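PDB 4LPS: Hydrogenase/urease maturation factor HypB from Helicobacter pylori, which binds and slowly hydrolyses GTP, an activity essential for nickel insertion into [NiFe] hydrogenases, and is also required for maturation of urease. Local coordinates for residues 105-110 with 144-149; 49-54 with 131-136; 157-162 with 185-190. All blocks are in the same frame, centred on the assembly; numbering follows the deposited sequence.

Interaction 1 of 3, residues 105-110 with 144-149; sequences ACHLEA and SSYNLG. With NI (nickel (II) ion), chain F.
His107 and Tyr146 lie flat against each other in an offset stack, with ring planes 10° apart and centroids separated by 3.8 Å. The imidazole overlaps one side of the phenol ring: His107 NE2 comes within 3.1 Å of Tyr146 CZ, and His107 CD2 sits over the face of the Tyr146 ring, displaced toward its rim. Although Tyr146 OH is also close to NE2, the angle there is too poor for a hydrogen bond. The N-H of NE2 is turned instead to Glu109 OE1, which it meets at 2.9 Å, close to the ring plane and on the anti side of the carboxylate. Glu109 runs alongside Tyr146, its CG near CD2 of the ring, and one water links OE1 to the phenol oxygen.

Farther along, Leu148 pushes its CD2 against the backbone, 3.5 Å from Ala110 N, and its CD1 lies 4.2 Å from Leu108 CB. Helix 29-43 borders this end: Asn30 bonds to Ala110 N through OD1 and to Asn147 O through ND2.

At the other edge of the imidazole, His107 ND1 donates to Cys106 SG over 3.3 Å, almost perfectly straight at 178° and in the ring plane. His107 CG stands between the backbone N and the carbonyl carbon (chi1 63°), on the side of Tyr146. Cys106 SG binds nickel at 2.2 Å, and Cys142 supplies another sulfur.

Here, with GDP bound, His107 is thus a second-shell residue to the metal, in keeping with its role as an essential nickel ligand only in the nucleotide-free state. Because both ring nitrogens act as donors, the geometry is consistent with a protonated imidazole between a metal-bound thiolate and a carboxylate; its N-H would be expected to temper the charge on sulfur.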
loop_
_atom_site.group_PDB
_atom_site.type_symbol
_atom_site.label_atom_id
_atom_site.label_comp_id
_atom_site.label_asym_id
_atom_site.label_seq_id
_atom_site.Cartn_x
_atom_site.Cartn_y
_atom_site.Cartn_z
ATOM N N ALA A 105 4.718 11.622 -13.857
ATOM C CA ALA A 105 5.439 10.429 -13.420
ATOM C C ALA A 105 4.472 9.329 -12.986
ATOM O O ALA A 105 3.507 9.579 -12.258
ATOM C CB ALA A 105 6.396 10.771 -12.287
ATOM N N CYS A 106 4.755 8.105 -13.425
ATOM C CA CYS A 106 3.834 6.984 -13.259
ATOM C C CYS A 106 4.024 6.260 -11.934
ATOM O O CYS A 106 3.488 5.170 -11.732
ATOM C CB CYS A 106 4.018 5.993 -14.404
ATOM S SG CYS A 106 5.667 5.239 -14.454
ATOM N N HIS A 107 4.774 6.879 -11.033
ATOM C CA HIS A 107 5.216 6.210 -9.823
ATOM C C HIS A 107 5.691 7.236 -8.810
ATOM O O HIS A 107 5.943 8.391 -9.160
ATOM C CB HIS A 107 6.350 5.237 -10.144
ATOM C CG HIS A 107 7.574 5.911 -10.680
ATOM N ND1 HIS A 107 7.767 6.152 -12.023
ATOM C CD2 HIS A 107 8.656 6.427 -10.047
ATOM C CE1 HIS A 107 8.921 6.771 -12.196
ATOM N NE2 HIS A 107 9.479 6.950 -11.014
ATOM N N LEU A 108 5.812 6.817 -7.557
ATOM C CA LEU A 108 6.413 7.665 -6.543
ATOM C C LEU A 108 7.903 7.375 -6.424
ATOM O O LEU A 108 8.356 6.261 -6.700
ATOM C CB LEU A 108 5.719 7.470 -5.193
ATOM C CG LEU A 108 4.300 8.041 -5.132
ATOM C CD1 LEU A 108 3.662 7.799 -3.770
ATOM C CD2 LEU A 108 4.303 9.526 -5.474
ATOM N N GLU A 109 8.659 8.385 -6.014
ATOM C CA GLU A 109 10.070 8.213 -5.694
ATOM C C GLU A 109 10.331 8.732 -4.284
ATOM O O GLU A 109 9.572 9.558 -3.776
ATOM C CB GLU A 109 10.951 8.926 -6.723
ATOM C CG GLU A 109 10.851 8.331 -8.120
ATOM C CD GLU A 109 11.564 9.165 -9.162
ATOM O OE1 GLU A 109 11.630 8.730 -10.332
ATOM O OE2 GLU A 109 12.048 10.261 -8.811
ATOM N N ALA A 110 11.395 8.240 -3.656
ATOM C CA ALA A 110 11.681 8.562 -2.259
ATOM C C ALA A 110 11.788 10.064 -2.001
ATOM O O ALA A 110 11.347 10.548 -0.959
ATOM C CB ALA A 110 12.955 7.866 -1.817
ATOM N N SER A 144 7.174 -0.832 -8.924
ATOM C CA SER A 144 7.931 -1.995 -8.467
ATOM C C SER A 144 9.446 -1.778 -8.518
ATOM O O SER A 144 10.213 -2.599 -8.009
ATOM C CB SER A 144 7.562 -3.228 -9.299
ATOM O OG SER A 144 8.126 -3.162 -10.597
ATOM N N SER A 145 9.875 -0.680 -9.133
ATOM C CA SER A 145 11.298 -0.402 -9.306
ATOM C C SER A 145 11.822 0.703 -8.390
ATOM O O SER A 145 12.983 1.098 -8.503
ATOM C CB SER A 145 11.583 -0.026 -10.760
ATOM O OG SER A 145 11.429 -1.144 -11.619
ATOM N N TYR A 146 10.984 1.205 -7.485
ATOM C CA TYR A 146 11.404 2.308 -6.619
ATOM C C TYR A 146 11.170 2.058 -5.131
ATOM O O TYR A 146 10.041 2.149 -4.643
ATOM C CB TYR A 146 10.701 3.600 -7.042
ATOM C CG TYR A 146 11.049 4.027 -8.448
ATOM C CD1 TYR A 146 10.329 3.554 -9.537
ATOM C CD2 TYR A 146 12.118 4.879 -8.688
ATOM C CE1 TYR A 146 10.651 3.931 -10.825
ATOM C CE2 TYR A 146 12.448 5.265 -9.973
ATOM C CZ TYR A 146 11.712 4.787 -11.035
ATOM O OH TYR A 146 12.040 5.170 -12.317
ATOM N N ASN A 147 12.246 1.723 -4.421
ATOM C CA ASN A 147 12.226 1.639 -2.963
ATOM C C ASN A 147 11.782 2.969 -2.356
ATOM O O ASN A 147 12.309 4.025 -2.714
ATOM C CB ASN A 147 13.612 1.256 -2.429
ATOM C CG ASN A 147 13.567 0.711 -1.013
ATOM O OD1 ASN A 147 12.725 1.102 -0.202
ATOM N ND2 ASN A 147 14.492 -0.190 -0.704
ATOM N N LEU A 148 10.814 2.925 -1.446
ATOM C CA LEU A 148 10.379 4.135 -0.754
ATOM C C LEU A 148 10.736 4.067 0.728
ATOM O O LEU A 148 10.311 4.909 1.520
ATOM C CB LEU A 148 8.872 4.345 -0.934
ATOM C CG LEU A 148 8.382 4.470 -2.382
ATOM C CD1 LEU A 148 6.866 4.568 -2.445
ATOM C CD2 LEU A 148 9.032 5.664 -3.063
ATOM N N GLY A 149 11.533 3.066 1.092
ATOM C CA GLY A 149 11.930 2.874 2.474
ATOM C C GLY A 149 10.869 2.217 3.336
ATOM O O GLY A 149 10.976 2.219 4.561
HETATM NI NI NI F . 5.736 3.903 -16.242
HETATM O O HOH W 1 13.457 7.970 -12.594
#

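Interaction 2 of 3, residues 49-54 with 131-136; sequences LNFMSS and FLIIEN. With MG (magnesium ion), chain C.
Two neighbouring parallel strands at the centre of the G-domain sheet meet here, Leu49, Asn50 and Phe51 pairing with Ile133, Ile134 and Glu135. One runs into the P-loop; the other ends at a magnesium ligand. Their short axes diverge by 22°, and the backbone bonds alternate as parallel pairing requires. Leu49 N donates to Leu132 O at 3.0 Å while Leu49 O receives Ile134 N at 2.7 Å; then Phe51 N reaches Ile134 O at 2.8 Å, and Phe51 O accepts Asn136 N.

On the face carrying Leu49 and Phe51, the rim of the Phe51 ring meets Ile133, CD2 to CG2 at 3.6 Å, and Leu49 CD1 touches Phe131 CD2. Helices 59-66 and 218-234 pack over this side.

The face with Asn50 is polar at its P-loop end. Asn50 CG stands anti to the backbone N (chi1 172°), and OD1 accepts Asn136 ND2 at 3.2 Å, the two amide planes 51° apart. The other ends of these buried amides are satisfied too: Asn50 ND2 by Asn153 OD1 of the next strand, Asn136 OD1 by Leu108 N. Met52 CG lies beside Asn136 CB.

Glu135, extended from the opposite face to Asn136, binds magnesium through OE1 at 2.4 Å. A water, Thr60 and Asp86 are among the other ligands. The pairing is that of P-loop GTPases, in which the strand before the phosphate-binding loop lies beside the strand bearing the Walker B-type acidic residue.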
loop_
_atom_site.group_PDB
_atom_site.type_symbol
_atom_site.label_atom_id
_atom_site.label_comp_id
_atom_site.label_asym_id
_atom_site.label_seq_id
_atom_site.Cartn_x
_atom_site.Cartn_y
_atom_site.Cartn_z
ATOM N N LEU A 49 3.915 1.628 5.272
ATOM C CA LEU A 49 3.357 0.700 4.293
ATOM C C LEU A 49 3.254 1.365 2.926
ATOM O O LEU A 49 2.886 2.540 2.820
ATOM C CB LEU A 49 1.979 0.197 4.738
ATOM C CG LEU A 49 1.864 -0.344 6.165
ATOM C CD1 LEU A 49 0.421 -0.670 6.505
ATOM C CD2 LEU A 49 2.735 -1.577 6.333
ATOM N N ASN A 50 3.617 0.617 1.889
ATOM C CA ASN A 50 3.526 1.092 0.514
ATOM C C ASN A 50 2.553 0.231 -0.286
ATOM O O ASN A 50 2.847 -0.925 -0.600
ATOM C CB ASN A 50 4.915 1.093 -0.135
ATOM C CG ASN A 50 4.872 1.402 -1.616
ATOM O OD1 ASN A 50 4.058 2.203 -2.073
ATOM N ND2 ASN A 50 5.759 0.766 -2.376
ATOM N N PHE A 51 1.387 0.791 -0.599
ATOM C CA PHE A 51 0.356 0.052 -1.324
ATOM C C PHE A 51 0.414 0.315 -2.824
ATOM O O PHE A 51 0.342 1.461 -3.269
ATOM C CB PHE A 51 -1.029 0.397 -0.781
ATOM C CG PHE A 51 -1.333 -0.243 0.542
ATOM C CD1 PHE A 51 -1.793 -1.552 0.607
ATOM C CD2 PHE A 51 -1.155 0.462 1.723
ATOM C CE1 PHE A 51 -2.071 -2.147 1.831
ATOM C CE2 PHE A 51 -1.433 -0.124 2.949
ATOM C CZ PHE A 51 -1.892 -1.428 3.004
ATOM N N MET A 52 0.538 -0.760 -3.596
ATOM C CA MET A 52 0.622 -0.665 -5.044
ATOM C C MET A 52 -0.450 -1.518 -5.705
ATOM O O MET A 52 -0.807 -2.580 -5.196
ATOM C CB MET A 52 2.014 -1.091 -5.505
ATOM C CG MET A 52 3.103 -0.101 -5.123
ATOM S SD MET A 52 4.754 -0.758 -5.408
ATOM C CE MET A 52 4.749 -2.145 -4.271
ATOM N N SER A 53 -0.983 -1.029 -6.821
ATOM C CA SER A 53 -1.990 -1.761 -7.582
ATOM C C SER A 53 -2.237 -1.070 -8.912
ATOM O O SER A 53 -1.686 -0.003 -9.174
ATOM C CB SER A 53 -3.302 -1.860 -6.801
ATOM O OG SER A 53 -4.038 -0.655 -6.909
ATOM N N SER A 54 -3.085 -1.673 -9.738
ATOM C CA SER A 54 -3.614 -0.998 -10.913
ATOM C C SER A 54 -4.509 0.148 -10.461
ATOM O O SER A 54 -4.959 0.166 -9.314
ATOM C CB SER A 54 -4.409 -1.965 -11.794
ATOM O OG SER A 54 -3.647 -3.102 -12.144
ATOM N N PHE A 131 1.335 4.229 12.040
ATOM C CA PHE A 131 1.568 3.851 10.657
ATOM C C PHE A 131 1.591 5.078 9.758
ATOM O O PHE A 131 0.795 6.001 9.928
ATOM C CB PHE A 131 0.489 2.880 10.164
ATOM C CG PHE A 131 0.447 1.572 10.907
ATOM C CD1 PHE A 131 -0.232 1.459 12.112
ATOM C CD2 PHE A 131 1.073 0.449 10.387
ATOM C CE1 PHE A 131 -0.275 0.248 12.789
ATOM C CE2 PHE A 131 1.033 -0.763 11.058
ATOM C CZ PHE A 131 0.360 -0.863 12.259
ATOM N N LEU A 132 2.518 5.085 8.808
ATOM C CA LEU A 132 2.458 6.033 7.706
ATOM C C LEU A 132 2.209 5.227 6.450
ATOM O O LEU A 132 2.994 4.346 6.099
ATOM C CB LEU A 132 3.747 6.856 7.594
ATOM C CG LEU A 132 3.883 7.692 6.316
ATOM C CD1 LEU A 132 2.940 8.883 6.335
ATOM C CD2 LEU A 132 5.316 8.161 6.125
ATOM N N ILE A 133 1.109 5.529 5.775
ATOM C CA ILE A 133 0.692 4.731 4.637
ATOM C C ILE A 133 0.867 5.490 3.331
ATOM O O ILE A 133 0.346 6.595 3.158
ATOM C CB ILE A 133 -0.777 4.275 4.790
ATOM C CG1 ILE A 133 -0.911 3.355 6.010
ATOM C CG2 ILE A 133 -1.260 3.569 3.531
ATOM C CD1 ILE A 133 -2.288 2.730 6.189
ATOM N N ILE A 134 1.630 4.892 2.427
ATOM C CA ILE A 134 1.834 5.438 1.096
ATOM C C ILE A 134 0.913 4.738 0.105
ATOM O O ILE A 134 1.023 3.526 -0.100
ATOM C CB ILE A 134 3.306 5.282 0.645
ATOM C CG1 ILE A 134 4.238 6.013 1.616
ATOM C CG2 ILE A 134 3.501 5.799 -0.772
ATOM C CD1 ILE A 134 5.703 5.680 1.427
ATOM N N GLU A 135 -0.014 5.486 -0.487
ATOM C CA GLU A 135 -0.794 4.952 -1.596
ATOM C C GLU A 135 -0.155 5.387 -2.903
ATOM O O GLU A 135 -0.207 6.558 -3.280
ATOM C CB GLU A 135 -2.263 5.392 -1.534
ATOM C CG GLU A 135 -3.114 4.689 -2.594
ATOM C CD GLU A 135 -4.544 5.183 -2.668
ATOM O OE1 GLU A 135 -5.048 5.376 -3.796
ATOM O OE2 GLU A 135 -5.170 5.377 -1.607
ATOM N N ASN A 136 0.478 4.434 -3.577
ATOM C CA ASN A 136 1.231 4.729 -4.783
ATOM C C ASN A 136 0.338 5.034 -5.980
ATOM O O ASN A 136 -0.866 4.766 -5.958
ATOM C CB ASN A 136 2.162 3.563 -5.117
ATOM C CG ASN A 136 3.528 4.024 -5.574
ATOM O OD1 ASN A 136 3.642 4.876 -6.457
ATOM N ND2 ASN A 136 4.576 3.471 -4.970
HETATM MG MG MG C . -7.068 5.868 -5.062
HETATM O O HOH W 2 -9.031 6.257 -6.122
#

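Interaction 3 of 3, residues 157-162 with 185-190; sequences LSVPEG and DMVEVF. With GDP (guanosine-5'-diphosphate), chain D.
Val159 and Pro160 are met by Met186, Val187 and Phe190 as the chain leaves the guanine-binding corner. The run begins at Asp185, whose carboxylate faces the base: OD1 takes N1 of GDP and OD2 takes N2, each at 2.7 Å. This paired grip is the guanine-reading role of the aspartate in the NKxD-type motif of GTPases. Ser214 OG gives OD1 a further hydrogen bond.

Met186 looks both ways. Its CB rests 3.9 Å from Val159 CG1 and its carbonyl O is 3.4 Å from the same methyl, whereas the thioether bends away at chi2 (-78°, placing SD) and carries CE to 3.3 Å from GDP N2. Val187 follows, its CG2 meeting Val159 CG2 at 3.8 Å with the two side chains crossing at about a right angle.

One helical turn brings Phe190 back toward the first segment, its N bonded to Met186 O. The Phe190 ring lies over Pro160, whose CA is 3.8 Å from the ring centroid and only 11° off the normal: a CH-pi contact. Pro160 CB approaches Phe190 CZ at 3.6 Å on that face, and Phe190 CB leans on Val159 CG1. Pro160 and Phe190, with Glu161 and Lys165, also line a second GDP pocket in this crystal.

Pro160 belongs to a 3-10 turn, Glu161 N bonding to Ser158 O, and Glu161 OE2 accepts from both Ser158 N and OG. That turn ends strand 152-158, which bonds to strand 178-182 through Leu157 and Val159; residues 185-190 leave the end of that neighbour and lead toward helix 194-204, with Ile181 and Phe192 also touching Val159.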
loop_
_atom_site.group_PDB
_atom_site.type_symbol
_atom_site.label_atom_id
_atom_site.label_comp_id
_atom_site.label_asym_id
_atom_site.label_seq_id
_atom_site.Cartn_x
_atom_site.Cartn_y
_atom_site.Cartn_z
ATOM N N LEU A 157 -4.585 -6.990 -5.997
ATOM C CA LEU A 157 -5.086 -7.474 -7.276
ATOM C C LEU A 157 -6.595 -7.616 -7.150
ATOM O O LEU A 157 -7.080 -8.445 -6.379
ATOM C CB LEU A 157 -4.444 -8.810 -7.662
ATOM C CG LEU A 157 -5.048 -9.515 -8.879
ATOM C CD1 LEU A 157 -4.970 -8.626 -10.109
ATOM C CD2 LEU A 157 -4.368 -10.855 -9.142
ATOM N N SER A 158 -7.338 -6.806 -7.898
ATOM C CA SER A 158 -8.788 -6.831 -7.782
ATOM C C SER A 158 -9.354 -7.914 -8.682
ATOM O O SER A 158 -8.802 -8.200 -9.748
ATOM C CB SER A 158 -9.397 -5.468 -8.119
ATOM O OG SER A 158 -9.588 -5.308 -9.509
ATOM N N VAL A 159 -10.431 -8.543 -8.218
ATOM C CA VAL A 159 -11.074 -9.631 -8.946
ATOM C C VAL A 159 -11.413 -9.263 -10.399
ATOM O O VAL A 159 -11.137 -10.053 -11.304
ATOM C CB VAL A 159 -12.357 -10.111 -8.210
ATOM C CG1 VAL A 159 -13.262 -10.902 -9.138
ATOM C CG2 VAL A 159 -11.985 -10.953 -7.003
ATOM N N PRO A 160 -12.000 -8.072 -10.640
ATOM C CA PRO A 160 -12.320 -7.745 -12.037
ATOM C C PRO A 160 -11.118 -7.644 -12.982
ATOM O O PRO A 160 -11.328 -7.712 -14.193
ATOM C CB PRO A 160 -13.022 -6.386 -11.926
ATOM C CG PRO A 160 -13.563 -6.349 -10.541
ATOM C CD PRO A 160 -12.534 -7.050 -9.717
ATOM N N GLU A 161 -9.904 -7.476 -12.458
ATOM C CA GLU A 161 -8.719 -7.370 -13.315
ATOM C C GLU A 161 -8.366 -8.692 -13.995
ATOM O O GLU A 161 -7.758 -8.700 -15.064
ATOM C CB GLU A 161 -7.506 -6.881 -12.515
ATOM C CG GLU A 161 -7.635 -5.472 -11.956
ATOM C CD GLU A 161 -6.520 -5.119 -10.992
ATOM O OE1 GLU A 161 -5.338 -5.360 -11.324
ATOM O OE2 GLU A 161 -6.825 -4.602 -9.896
ATOM N N GLY A 162 -8.751 -9.803 -13.377
ATOM C CA GLY A 162 -8.441 -11.116 -13.922
ATOM C C GLY A 162 -7.472 -11.888 -13.045
ATOM O O GLY A 162 -6.544 -11.309 -12.476
ATOM N N ASP A 185 -15.904 -9.891 -3.116
ATOM C CA ASP A 185 -17.340 -10.078 -3.307
ATOM C C ASP A 185 -17.706 -10.383 -4.763
ATOM O O ASP A 185 -18.804 -10.866 -5.043
ATOM C CB ASP A 185 -18.101 -8.840 -2.827
ATOM C CG ASP A 185 -17.576 -7.559 -3.447
ATOM O OD1 ASP A 185 -16.424 -7.177 -3.148
ATOM O OD2 ASP A 185 -18.319 -6.926 -4.229
ATOM N N MET A 186 -16.786 -10.091 -5.682
ATOM C CA MET A 186 -17.044 -10.211 -7.117
ATOM C C MET A 186 -16.546 -11.519 -7.742
ATOM O O MET A 186 -16.606 -11.685 -8.963
ATOM C CB MET A 186 -16.413 -9.024 -7.853
ATOM C CG MET A 186 -17.043 -7.674 -7.529
ATOM S SD MET A 186 -18.606 -7.430 -8.392
ATOM C CE MET A 186 -19.465 -6.340 -7.259
ATOM N N VAL A 187 -16.049 -12.438 -6.914
ATOM C CA VAL A 187 -15.427 -13.670 -7.410
ATOM C C VAL A 187 -16.349 -14.490 -8.316
ATOM O O VAL A 187 -15.930 -14.963 -9.375
ATOM C CB VAL A 187 -14.960 -14.564 -6.240
ATOM C CG1 VAL A 187 -14.699 -15.990 -6.710
ATOM C CG2 VAL A 187 -13.715 -13.983 -5.599
ATOM N N GLU A 188 -17.604 -14.646 -7.907
ATOM C CA GLU A 188 -18.544 -15.493 -8.633
ATOM C C GLU A 188 -18.955 -14.932 -9.998
ATOM O O GLU A 188 -18.970 -15.663 -10.994
ATOM C CB GLU A 188 -19.791 -15.739 -7.780
ATOM C CG GLU A 188 -20.462 -17.076 -8.051
ATOM C CD GLU A 188 -21.509 -17.435 -7.012
ATOM O OE1 GLU A 188 -22.661 -16.966 -7.132
ATOM O OE2 GLU A 188 -21.174 -18.193 -6.074
ATOM N N VAL A 189 -19.302 -13.648 -10.045
ATOM C CA VAL A 189 -19.737 -13.034 -11.299
ATOM C C VAL A 189 -18.614 -12.937 -12.340
ATOM O O VAL A 189 -18.886 -12.842 -13.537
ATOM C CB VAL A 189 -20.331 -11.625 -11.065
ATOM C CG1 VAL A 189 -21.662 -11.726 -10.338
ATOM C CG2 VAL A 189 -19.367 -10.763 -10.278
ATOM N N PHE A 190 -17.361 -12.974 -11.893
ATOM C CA PHE A 190 -16.230 -12.933 -12.816
ATOM C C PHE A 190 -15.592 -14.300 -13.074
ATOM O O PHE A 190 -14.631 -14.399 -13.843
ATOM C CB PHE A 190 -15.164 -11.961 -12.303
ATOM C CG PHE A 190 -15.474 -10.518 -12.582
ATOM C CD1 PHE A 190 -15.124 -9.951 -13.798
ATOM C CD2 PHE A 190 -16.115 -9.729 -11.637
ATOM C CE1 PHE A 190 -15.405 -8.625 -14.070
ATOM C CE2 PHE A 190 -16.399 -8.400 -11.900
ATOM C CZ PHE A 190 -16.045 -7.848 -13.119
HETATM P PB GDP D . -8.278 2.939 -6.080
HETATM O O1B GDP D . -8.354 3.763 -7.340
HETATM O O2B GDP D . -7.933 3.810 -4.898
HETATM O O3B GDP D . -7.208 1.882 -6.206
HETATM O O3A GDP D . -9.683 2.201 -5.839
HETATM P PA GDP D . -11.019 2.971 -5.371
HETATM O O1A GDP D . -11.083 3.025 -3.866
HETATM O O2A GDP D . -11.120 4.349 -5.972
HETATM O "O5'" GDP D . -12.167 1.995 -5.906
HETATM C "C5'" GDP D . -12.576 2.035 -7.272
HETATM C "C4'" GDP D . -13.983 1.466 -7.371
HETATM O "O4'" GDP D . -14.012 0.153 -6.811
HETATM C "C3'" GDP D . -14.960 2.301 -6.564
HETATM O "O3'" GDP D . -16.176 2.397 -7.313
HETATM C "C2'" GDP D . -15.226 1.499 -5.311
HETATM O "O2'" GDP D . -16.564 1.700 -4.860
HETATM C "C1'" GDP D . -15.027 0.080 -5.805
HETATM N N9 GDP D . -14.587 -0.850 -4.741
HETATM C C8 GDP D . -13.579 -0.693 -3.861
HETATM N N7 GDP D . -13.473 -1.783 -3.060
HETATM C C5 GDP D . -14.420 -2.665 -3.439
HETATM C C6 GDP D . -14.868 -4.017 -3.027
HETATM O O6 GDP D . -14.309 -4.620 -2.089
HETATM N N1 GDP D . -15.889 -4.575 -3.689
HETATM C C2 GDP D . -16.511 -3.946 -4.704
HETATM N N2 GDP D . -17.539 -4.563 -5.334
HETATM N N3 GDP D . -16.155 -2.712 -5.135
HETATM C C4 GDP D . -15.140 -2.042 -4.550
#

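Overall arrangement
The three contacts follow the G-domain from nickel to guanine. Interactions 1 and 2 touch, with centres 11 Å apart: Asn136 OD1 probably accepts a hydrogen bond from Leu108 N at 3.1 Å, and Leu108 CD1 packs on Ile134 CG2 at 3.6 Å. Glu135 at the magnesium thus directly precedes a residue bonded to the loop of Cys106, a plausible route between nucleotide state and nickel coordination. Interactions 2 and 3 share one sheet through neighbouring strands 47-52 and 152-158, and Ser54 OG probably hydrogen-bonds to Glu161 OE1 at 2.9 Å. Interaction 3, at the guanine end, stays apart from interaction 1, their nearest atoms about 13 Å apart.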